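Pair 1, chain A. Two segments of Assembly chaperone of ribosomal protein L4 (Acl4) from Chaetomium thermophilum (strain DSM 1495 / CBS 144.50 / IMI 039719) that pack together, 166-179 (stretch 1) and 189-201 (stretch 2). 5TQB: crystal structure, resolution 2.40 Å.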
# COMPACT_ATOMS: atom_id res chain seq x y z
N ALA A 166 -25.13 -19.23 4.12
CA ALA A 166 -24.07 -18.30 3.75
C ALA A 166 -24.17 -17.01 4.56
O ALA A 166 -23.18 -16.54 5.11
CB ALA A 166 -24.11 -18.01 2.26
N GLU A 167 -25.37 -16.44 4.63
CA GLU A 167 -25.56 -15.17 5.33
C GLU A 167 -25.37 -15.35 6.83
O GLU A 167 -24.84 -14.46 7.50
CB GLU A 167 -26.95 -14.59 5.05
CG GLU A 167 -27.16 -13.22 5.67
CD GLU A 167 -28.57 -12.70 5.47
OE1 GLU A 167 -29.37 -13.41 4.84
OE2 GLU A 167 -28.87 -11.58 5.95
N GLN A 168 -25.81 -16.49 7.35
CA GLN A 168 -25.72 -16.78 8.77
C GLN A 168 -24.25 -16.88 9.21
O GLN A 168 -23.85 -16.30 10.22
CB GLN A 168 -26.45 -18.09 9.07
CG GLN A 168 -26.58 -18.40 10.55
CD GLN A 168 -27.40 -19.66 10.82
OE1 GLN A 168 -27.01 -20.50 11.64
NE2 GLN A 168 -28.53 -19.79 10.15
N ARG A 169 -23.46 -17.62 8.44
CA ARG A 169 -22.05 -17.79 8.74
C ARG A 169 -21.29 -16.46 8.67
O ARG A 169 -20.44 -16.19 9.52
CB ARG A 169 -21.42 -18.82 7.80
CG ARG A 169 -21.76 -20.25 8.17
CD ARG A 169 -21.21 -21.26 7.17
NE ARG A 169 -21.36 -22.63 7.65
CZ ARG A 169 -21.07 -23.71 6.93
NH1 ARG A 169 -20.61 -23.60 5.69
NH2 ARG A 169 -21.24 -24.92 7.46
N CYS A 170 -21.62 -15.64 7.68
CA CYS A 170 -21.01 -14.31 7.55
C CYS A 170 -21.34 -13.45 8.76
O CYS A 170 -20.47 -12.76 9.30
CB CYS A 170 -21.49 -13.60 6.28
SG CYS A 170 -20.80 -14.24 4.73
N GLU A 171 -22.60 -13.47 9.19
CA GLU A 171 -23.03 -12.69 10.34
C GLU A 171 -22.27 -13.07 11.61
O GLU A 171 -21.99 -12.22 12.45
CB GLU A 171 -24.54 -12.85 10.57
CG GLU A 171 -25.40 -11.84 9.84
CD GLU A 171 -25.18 -10.41 10.32
OE1 GLU A 171 -24.44 -10.21 11.31
OE2 GLU A 171 -25.74 -9.47 9.70
N ALA A 172 -21.93 -14.35 11.74
CA ALA A 172 -21.22 -14.84 12.92
C ALA A 172 -19.76 -14.41 12.86
O ALA A 172 -19.14 -14.12 13.89
CB ALA A 172 -21.33 -16.35 13.01
N LEU A 173 -19.21 -14.38 11.65
CA LEU A 173 -17.82 -14.01 11.46
C LEU A 173 -17.59 -12.53 11.78
O LEU A 173 -16.62 -12.19 12.46
CB LEU A 173 -17.38 -14.34 10.03
CG LEU A 173 -17.21 -15.83 9.77
CD1 LEU A 173 -17.30 -16.15 8.29
CD2 LEU A 173 -15.88 -16.31 10.34
N ILE A 174 -18.48 -11.66 11.31
CA ILE A 174 -18.28 -10.22 11.49
C ILE A 174 -18.59 -9.77 12.92
O ILE A 174 -18.08 -8.74 13.36
CB ILE A 174 -19.08 -9.37 10.47
CG1 ILE A 174 -20.59 -9.61 10.61
CG2 ILE A 174 -18.61 -9.67 9.04
CD1 ILE A 174 -21.45 -8.66 9.79
N THR A 175 -19.43 -10.52 13.63
CA THR A 175 -19.68 -10.21 15.04
C THR A 175 -18.43 -10.50 15.87
O THR A 175 -18.03 -9.69 16.71
CB THR A 175 -20.89 -10.99 15.62
OG1 THR A 175 -20.80 -12.38 15.27
CG2 THR A 175 -22.21 -10.42 15.09
N GLU A 176 -17.81 -11.66 15.64
CA GLU A 176 -16.57 -12.01 16.32
C GLU A 176 -15.42 -11.06 15.94
O GLU A 176 -14.63 -10.67 16.79
CB GLU A 176 -16.17 -13.45 16.02
CG GLU A 176 -14.81 -13.85 16.62
CD GLU A 176 -14.44 -15.30 16.35
OE1 GLU A 176 -15.32 -16.09 15.94
OE2 GLU A 176 -13.25 -15.66 16.55
N ALA A 177 -15.35 -10.68 14.66
CA ALA A 177 -14.26 -9.83 14.18
C ALA A 177 -14.34 -8.42 14.76
O ALA A 177 -13.31 -7.83 15.10
CB ALA A 177 -14.26 -9.79 12.67
N THR A 178 -15.54 -7.87 14.87
CA THR A 178 -15.72 -6.54 15.46
C THR A 178 -15.47 -6.59 16.96
O THR A 178 -15.12 -5.58 17.57
CB THR A 178 -17.13 -5.97 15.20
OG1 THR A 178 -18.12 -6.94 15.54
CG2 THR A 178 -17.29 -5.58 13.74
N MSE A 179 -15.65 -7.76 17.55
CA MSE A 179 -15.41 -7.94 18.97
C MSE A 179 -13.92 -7.92 19.30
O MSE A 179 -13.50 -7.29 20.27
CB MSE A 179 -16.02 -9.27 19.43
CG MSE A 179 -16.08 -9.44 20.93
SE MSE A 179 -16.79 -11.19 21.44
CE MSE A 179 -15.40 -12.32 20.67
N GLN A 189 -14.85 -2.57 7.25
CA GLN A 189 -14.91 -2.68 5.80
C GLN A 189 -15.72 -3.92 5.43
O GLN A 189 -16.57 -3.89 4.54
CB GLN A 189 -13.50 -2.78 5.25
CG GLN A 189 -13.37 -2.45 3.79
CD GLN A 189 -11.95 -2.08 3.43
OE1 GLN A 189 -11.38 -1.13 3.96
NE2 GLN A 189 -11.37 -2.84 2.51
N THR A 190 -15.46 -5.01 6.15
CA THR A 190 -16.09 -6.29 5.87
C THR A 190 -17.53 -6.30 6.36
O THR A 190 -18.38 -6.96 5.77
CB THR A 190 -15.30 -7.45 6.51
OG1 THR A 190 -13.96 -7.43 6.01
CG2 THR A 190 -15.92 -8.80 6.19
N VAL A 191 -17.80 -5.56 7.43
CA VAL A 191 -19.16 -5.40 7.91
C VAL A 191 -19.98 -4.72 6.81
O VAL A 191 -21.10 -5.12 6.52
CB VAL A 191 -19.20 -4.57 9.22
CG1 VAL A 191 -20.61 -4.06 9.53
CG2 VAL A 191 -18.69 -5.41 10.39
N ALA A 192 -19.40 -3.70 6.18
CA ALA A 192 -20.08 -2.97 5.12
C ALA A 192 -20.35 -3.88 3.93
O ALA A 192 -21.44 -3.83 3.34
CB ALA A 192 -19.25 -1.77 4.69
N ASN A 193 -19.37 -4.70 3.58
CA ASN A 193 -19.48 -5.64 2.48
C ASN A 193 -20.73 -6.48 2.64
O ASN A 193 -21.55 -6.58 1.72
CB ASN A 193 -18.25 -6.55 2.42
CG ASN A 193 -17.82 -6.87 1.00
OD1 ASN A 193 -18.64 -6.91 0.09
ND2 ASN A 193 -16.53 -7.10 0.82
N VAL A 194 -20.89 -7.07 3.82
CA VAL A 194 -22.07 -7.87 4.15
C VAL A 194 -23.35 -7.05 4.04
O VAL A 194 -24.30 -7.46 3.38
CB VAL A 194 -21.96 -8.46 5.58
CG1 VAL A 194 -23.24 -9.19 5.98
CG2 VAL A 194 -20.76 -9.41 5.67
N ARG A 195 -23.37 -5.90 4.71
CA ARG A 195 -24.54 -5.03 4.73
C ARG A 195 -25.07 -4.69 3.32
O ARG A 195 -26.27 -4.77 3.08
CB ARG A 195 -24.21 -3.74 5.49
CG ARG A 195 -23.99 -3.94 6.98
CD ARG A 195 -25.30 -4.15 7.72
NE ARG A 195 -25.11 -4.35 9.15
CZ ARG A 195 -24.86 -5.53 9.71
NH1 ARG A 195 -24.76 -6.63 8.97
NH2 ARG A 195 -24.69 -5.62 11.02
N ILE A 196 -24.15 -4.34 2.42
CA ILE A 196 -24.51 -4.03 1.03
C ILE A 196 -25.31 -5.17 0.42
O ILE A 196 -26.37 -4.95 -0.17
CB ILE A 196 -23.25 -3.78 0.17
CG1 ILE A 196 -22.53 -2.50 0.61
CG2 ILE A 196 -23.61 -3.65 -1.31
CD1 ILE A 196 -21.10 -2.36 0.09
N SER A 197 -24.80 -6.38 0.56
CA SER A 197 -25.48 -7.55 0.03
C SER A 197 -26.73 -7.91 0.83
O SER A 197 -27.49 -8.79 0.42
CB SER A 197 -24.52 -8.74 -0.02
OG SER A 197 -23.69 -8.65 -1.17
N GLN A 198 -26.94 -7.24 1.95
CA GLN A 198 -28.17 -7.41 2.73
C GLN A 198 -29.16 -6.29 2.45
O GLN A 198 -30.17 -6.16 3.13
CB GLN A 198 -27.85 -7.43 4.23
CG GLN A 198 -27.11 -8.66 4.70
CD GLN A 198 -26.76 -8.58 6.16
OE1 GLN A 198 -26.34 -7.53 6.66
NE2 GLN A 198 -26.93 -9.69 6.87
N GLU A 199 -28.85 -5.48 1.44
CA GLU A 199 -29.69 -4.34 1.07
C GLU A 199 -29.83 -3.36 2.24
O GLU A 199 -30.84 -2.68 2.38
CB GLU A 199 -31.07 -4.82 0.61
CG GLU A 199 -31.02 -5.93 -0.43
CD GLU A 199 -32.39 -6.48 -0.78
OE1 GLU A 199 -33.41 -5.88 -0.39
OE2 GLU A 199 -32.44 -7.53 -1.46
N ARG A 200 -28.79 -3.31 3.08
CA ARG A 200 -28.73 -2.35 4.18
C ARG A 200 -27.68 -1.29 3.87
O ARG A 200 -26.57 -1.31 4.39
CB ARG A 200 -28.37 -3.05 5.49
CG ARG A 200 -29.48 -3.92 6.06
CD ARG A 200 -29.34 -4.06 7.56
NE ARG A 200 -29.08 -5.43 7.97
CZ ARG A 200 -28.67 -5.78 9.19
NH1 ARG A 200 -28.46 -4.86 10.11
NH2 ARG A 200 -28.46 -7.06 9.48
N THR A 201 -28.07 -0.34 3.01
CA THR A 201 -27.13 0.63 2.47
C THR A 201 -26.67 1.65 3.50
O THR A 201 -25.49 2.00 3.54
CB THR A 201 -27.75 1.37 1.27
OG1 THR A 201 -28.08 0.41 0.25
CG2 THR A 201 -26.78 2.40 0.69

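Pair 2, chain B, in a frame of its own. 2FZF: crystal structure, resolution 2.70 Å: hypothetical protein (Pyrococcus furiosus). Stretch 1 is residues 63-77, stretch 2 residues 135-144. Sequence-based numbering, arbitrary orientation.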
# COMPACT_ATOMS: atom_id res chain seq x y z
N LYS B 63 12.84 5.40 -1.57
CA LYS B 63 14.16 6.04 -1.72
C LYS B 63 14.90 6.04 -0.40
O LYS B 63 16.12 5.89 -0.36
CB LYS B 63 14.02 7.48 -2.22
CG LYS B 63 13.68 7.61 -3.70
CD LYS B 63 13.24 9.03 -4.08
CE LYS B 63 12.66 9.07 -5.50
NZ LYS B 63 11.82 10.28 -5.77
N LYS B 64 14.15 6.21 0.68
CA LYS B 64 14.73 6.25 2.01
C LYS B 64 15.11 4.88 2.55
O LYS B 64 15.78 4.79 3.57
CB LYS B 64 13.75 6.91 2.97
CG LYS B 64 12.49 6.11 3.19
CD LYS B 64 11.59 6.73 4.24
CE LYS B 64 10.68 5.66 4.83
NZ LYS B 64 9.91 4.89 3.79
N HIS B 65 14.68 3.81 1.87
CA HIS B 65 14.99 2.45 2.33
C HIS B 65 16.49 2.17 2.35
O HIS B 65 17.02 1.58 3.29
CB HIS B 65 14.31 1.41 1.44
CG HIS B 65 12.83 1.30 1.61
ND1 HIS B 65 12.11 2.12 2.46
CD2 HIS B 65 11.92 0.48 1.03
CE1 HIS B 65 10.83 1.80 2.40
NE2 HIS B 65 10.69 0.81 1.53
N GLU B 66 17.18 2.59 1.30
CA GLU B 66 18.61 2.35 1.19
C GLU B 66 19.36 3.01 2.33
O GLU B 66 20.08 2.34 3.07
CB GLU B 66 19.14 2.90 -0.12
CG GLU B 66 20.51 2.39 -0.43
CD GLU B 66 21.13 3.07 -1.62
OE1 GLU B 66 20.38 3.49 -2.53
OE2 GLU B 66 22.37 3.15 -1.64
N ALA B 67 19.19 4.32 2.46
CA ALA B 67 19.86 5.06 3.51
C ALA B 67 19.50 4.49 4.88
O ALA B 67 20.33 4.50 5.79
CB ALA B 67 19.48 6.54 3.43
N LEU B 68 18.28 3.99 5.04
CA LEU B 68 17.86 3.41 6.32
C LEU B 68 18.63 2.13 6.63
O LEU B 68 19.04 1.90 7.77
CB LEU B 68 16.36 3.11 6.33
CG LEU B 68 15.37 4.29 6.41
CD1 LEU B 68 13.99 3.76 6.77
CD2 LEU B 68 15.83 5.31 7.45
N LEU B 69 18.82 1.30 5.61
CA LEU B 69 19.52 0.05 5.79
C LEU B 69 21.00 0.28 6.02
O LEU B 69 21.61 -0.39 6.85
CB LEU B 69 19.35 -0.83 4.55
CG LEU B 69 18.00 -1.50 4.29
CD1 LEU B 69 18.01 -2.14 2.93
CD2 LEU B 69 17.75 -2.53 5.36
N ARG B 70 21.57 1.24 5.30
CA ARG B 70 23.00 1.55 5.40
C ARG B 70 23.30 2.02 6.81
O ARG B 70 24.40 1.82 7.33
CB ARG B 70 23.40 2.63 4.37
CG ARG B 70 22.84 2.36 2.97
CD ARG B 70 23.74 2.76 1.81
NE ARG B 70 24.96 1.96 1.71
CZ ARG B 70 25.54 1.60 0.56
NH1 ARG B 70 25.01 1.94 -0.61
NH2 ARG B 70 26.68 0.91 0.59
N LYS B 71 22.31 2.65 7.43
CA LYS B 71 22.46 3.14 8.78
C LYS B 71 22.51 1.97 9.73
O LYS B 71 23.36 1.91 10.62
CB LYS B 71 21.32 4.07 9.17
CG LYS B 71 21.47 4.56 10.61
CD LYS B 71 20.51 5.67 10.97
CE LYS B 71 20.65 6.02 12.44
NZ LYS B 71 19.77 7.15 12.87
N LEU B 72 21.58 1.03 9.56
CA LEU B 72 21.53 -0.14 10.42
C LEU B 72 22.85 -0.91 10.27
O LEU B 72 23.51 -1.19 11.27
CB LEU B 72 20.34 -1.03 10.04
CG LEU B 72 19.73 -1.96 11.11
CD1 LEU B 72 18.71 -2.87 10.46
CD2 LEU B 72 20.79 -2.80 11.77
N TYR B 73 23.23 -1.23 9.04
CA TYR B 73 24.45 -1.97 8.80
C TYR B 73 25.63 -1.29 9.49
O TYR B 73 26.59 -1.94 9.91
CB TYR B 73 24.71 -2.09 7.30
CG TYR B 73 25.85 -3.03 6.93
CD1 TYR B 73 27.18 -2.73 7.27
CD2 TYR B 73 25.59 -4.21 6.22
CE1 TYR B 73 28.22 -3.59 6.91
CE2 TYR B 73 26.64 -5.07 5.85
CZ TYR B 73 27.94 -4.75 6.20
OH TYR B 73 28.97 -5.57 5.83
N SER B 74 25.55 0.02 9.62
CA SER B 74 26.60 0.82 10.26
C SER B 74 26.44 0.68 11.78
O SER B 74 27.42 0.68 12.52
CB SER B 74 26.44 2.28 9.82
OG SER B 74 27.56 3.05 10.13
N GLN B 75 25.19 0.54 12.22
CA GLN B 75 24.89 0.38 13.65
C GLN B 75 25.28 -1.00 14.20
O GLN B 75 25.64 -1.11 15.36
CB GLN B 75 23.40 0.63 13.91
CG GLN B 75 22.96 2.09 13.72
CD GLN B 75 21.44 2.26 13.81
OE1 GLN B 75 20.68 1.66 13.03
NE2 GLN B 75 20.99 3.08 14.76
N MET B 76 25.20 -2.05 13.38
CA MET B 76 25.55 -3.38 13.86
C MET B 76 26.96 -3.79 13.40
O MET B 76 27.53 -4.77 13.88
CB MET B 76 24.50 -4.42 13.40
CG MET B 76 24.29 -5.66 14.33
SD MET B 76 23.77 -5.34 16.06
CE MET B 76 22.62 -4.05 15.82
N PHE B 77 27.54 -3.02 12.47
CA PHE B 77 28.89 -3.31 11.97
C PHE B 77 29.72 -2.04 11.81
O PHE B 77 30.23 -1.76 10.73
CB PHE B 77 28.79 -4.04 10.63
CG PHE B 77 27.89 -5.24 10.68
CD1 PHE B 77 28.29 -6.41 11.34
CD2 PHE B 77 26.62 -5.20 10.11
CE1 PHE B 77 27.45 -7.50 11.44
CE2 PHE B 77 25.77 -6.29 10.21
CZ PHE B 77 26.19 -7.45 10.88
N GLU B 135 14.42 -2.31 18.87
CA GLU B 135 14.50 -1.18 17.96
C GLU B 135 14.85 -1.64 16.53
O GLU B 135 14.26 -1.16 15.57
CB GLU B 135 15.54 -0.19 18.45
CG GLU B 135 15.72 0.98 17.54
CD GLU B 135 16.80 1.91 18.02
OE1 GLU B 135 17.19 2.81 17.25
OE2 GLU B 135 17.25 1.74 19.17
N LYS B 136 15.80 -2.56 16.41
CA LYS B 136 16.22 -3.07 15.11
C LYS B 136 15.14 -3.91 14.42
O LYS B 136 14.98 -3.83 13.20
CB LYS B 136 17.51 -3.90 15.26
CG LYS B 136 18.79 -3.07 15.36
CD LYS B 136 18.65 -1.98 16.42
CE LYS B 136 19.65 -0.84 16.23
NZ LYS B 136 19.47 0.19 17.29
N LYS B 137 14.39 -4.69 15.19
CA LYS B 137 13.34 -5.53 14.63
C LYS B 137 12.16 -4.65 14.23
O LYS B 137 11.28 -5.05 13.46
CB LYS B 137 12.90 -6.60 15.64
CG LYS B 137 14.02 -7.60 16.02
CD LYS B 137 13.52 -8.82 16.81
CE LYS B 137 12.86 -8.43 18.13
NZ LYS B 137 12.23 -9.61 18.78
N ARG B 138 12.15 -3.44 14.75
CA ARG B 138 11.08 -2.51 14.45
C ARG B 138 11.33 -1.92 13.06
O ARG B 138 10.38 -1.66 12.32
CB ARG B 138 11.05 -1.43 15.53
CG ARG B 138 9.66 -0.93 15.88
CD ARG B 138 9.64 -0.37 17.30
NE ARG B 138 9.57 -1.43 18.30
CZ ARG B 138 9.96 -1.29 19.57
NH1 ARG B 138 10.46 -0.13 19.99
NH2 ARG B 138 9.83 -2.31 20.41
N LEU B 139 12.60 -1.73 12.72
CA LEU B 139 12.97 -1.22 11.40
C LEU B 139 12.61 -2.25 10.34
O LEU B 139 12.14 -1.92 9.25
CB LEU B 139 14.47 -0.94 11.33
CG LEU B 139 14.97 0.47 11.64
CD1 LEU B 139 14.48 1.41 10.56
CD2 LEU B 139 14.50 0.92 13.02
N MET B 140 12.84 -3.52 10.67
CA MET B 140 12.55 -4.61 9.74
C MET B 140 11.06 -4.71 9.50
O MET B 140 10.62 -4.82 8.36
CB MET B 140 13.08 -5.93 10.31
CG MET B 140 14.21 -6.51 9.50
SD MET B 140 15.57 -5.36 9.30
CE MET B 140 15.73 -5.32 7.54
N ARG B 141 10.29 -4.65 10.58
CA ARG B 141 8.83 -4.70 10.55
C ARG B 141 8.30 -3.52 9.72
O ARG B 141 7.43 -3.70 8.86
CB ARG B 141 8.30 -4.64 11.99
CG ARG B 141 6.81 -4.92 12.15
CD ARG B 141 6.48 -6.38 11.87
NE ARG B 141 5.09 -6.71 12.15
CZ ARG B 141 4.63 -7.95 12.29
NH1 ARG B 141 3.35 -8.17 12.54
NH2 ARG B 141 5.46 -8.98 12.21
N TYR B 142 8.82 -2.33 9.98
CA TYR B 142 8.41 -1.13 9.25
C TYR B 142 8.68 -1.29 7.75
O TYR B 142 7.83 -0.96 6.92
CB TYR B 142 9.17 0.10 9.79
CG TYR B 142 9.00 1.36 8.97
CD1 TYR B 142 9.87 1.66 7.91
CD2 TYR B 142 7.94 2.24 9.22
CE1 TYR B 142 9.69 2.80 7.13
CE2 TYR B 142 7.75 3.38 8.44
CZ TYR B 142 8.62 3.65 7.40
OH TYR B 142 8.42 4.77 6.61
N LEU B 143 9.87 -1.79 7.42
CA LEU B 143 10.27 -2.02 6.05
C LEU B 143 9.36 -3.08 5.39
O LEU B 143 8.87 -2.88 4.27
CB LEU B 143 11.75 -2.44 6.00
CG LEU B 143 12.81 -1.36 6.28
CD1 LEU B 143 14.17 -2.01 6.52
CD2 LEU B 143 12.88 -0.39 5.12
N ALA B 144 9.12 -4.18 6.10
CA ALA B 144 8.25 -5.25 5.61
C ALA B 144 6.81 -4.78 5.34
O ALA B 144 6.22 -5.12 4.30
CB ALA B 144 8.24 -6.41 6.59

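Both pairs are two helices packed nearly antiparallel: the axes of pair 1 run at 155° and approach to 10.0 Å, those of pair 2 at 159° and 11.6 Å. The central backbones superpose with an RMSD of 0.9 Å, and most of the inward positions correspond, yet pair 2 buries 541 Å² and pair 1 only 399 Å².

The middle of the contact is filled by Ile A174, matched by Leu B72. Ile A174 fits as a knob among Thr A190, Val A191, Val A194 and Arg A195; its branched CB lies 4.0 Å from Val A191 CG2, and the CA atoms of Ile A174 and Val A191 are just 6.1 Å apart, close enough for short, beta-branched side chains to fill the space. Leu B72 places CD1 4.2 Å from Met B140 SD and CD2 4.1 Å from Lys B136 CG, where the lysine's aliphatic stem serves as apolar surface.

One turn earlier, Cys A170 matches Leu B68, and Val A194 matches Leu B139. The first couple is small: Cys A170 CB is 4.3 Å from Val A194 CG2. In the second, with CA atoms 8.4 Å apart, two leucines span the gap, and Leu B68 CD1 meets Leu B139 CD1 at 4.5 Å.

The sharpest chemical difference lies at Glu A171, matched by Leu B69, and Arg A195, matched by Met B140. The backbones coincide within 0.4 Å at both. In pair 1 the long chains bring opposite charges together in a salt bridge, Glu A171 OE2 to Arg A195 NH1, at 3.1 Å. In pair 2 Leu B69 CD2 touches Met B140 CE at 4.1 Å, a flexible thioether replacing the guanidinium with a purely apolar contact.

A different exchange occurs at Glu A167 and Gln A198, matched by His B65 and Leu B143. The amide of Gln A198 donates through NE2 to Glu A167 OE2 at 2.9 Å and to Glu A171 OE2 at 3.1 Å, so one neutral donor ties two carboxylates. Leu B143 instead lays CD2 over a face of the His B65 ring, 3.9 Å from its centroid, while its CD1 packs 3.8 Å from Leu B69 CD2.

At the other end Thr A178 matches Met B76. The compact Thr A178 puts CG2 3.6 Å from Val A191 CG2; the longer Met B76 extends CE to within 4.0 Å of Lys B136 CG. Beside them, Ala A177 points toward the other helix but is too short to touch it, whereas its match Gln B75 brings NE2 within 4.1 Å of Lys B136 NZ. One scaffold thus accommodates a polar network flanking a small apolar centre, or a contact carried mainly by leucine and methionine, with polar groups at its margins.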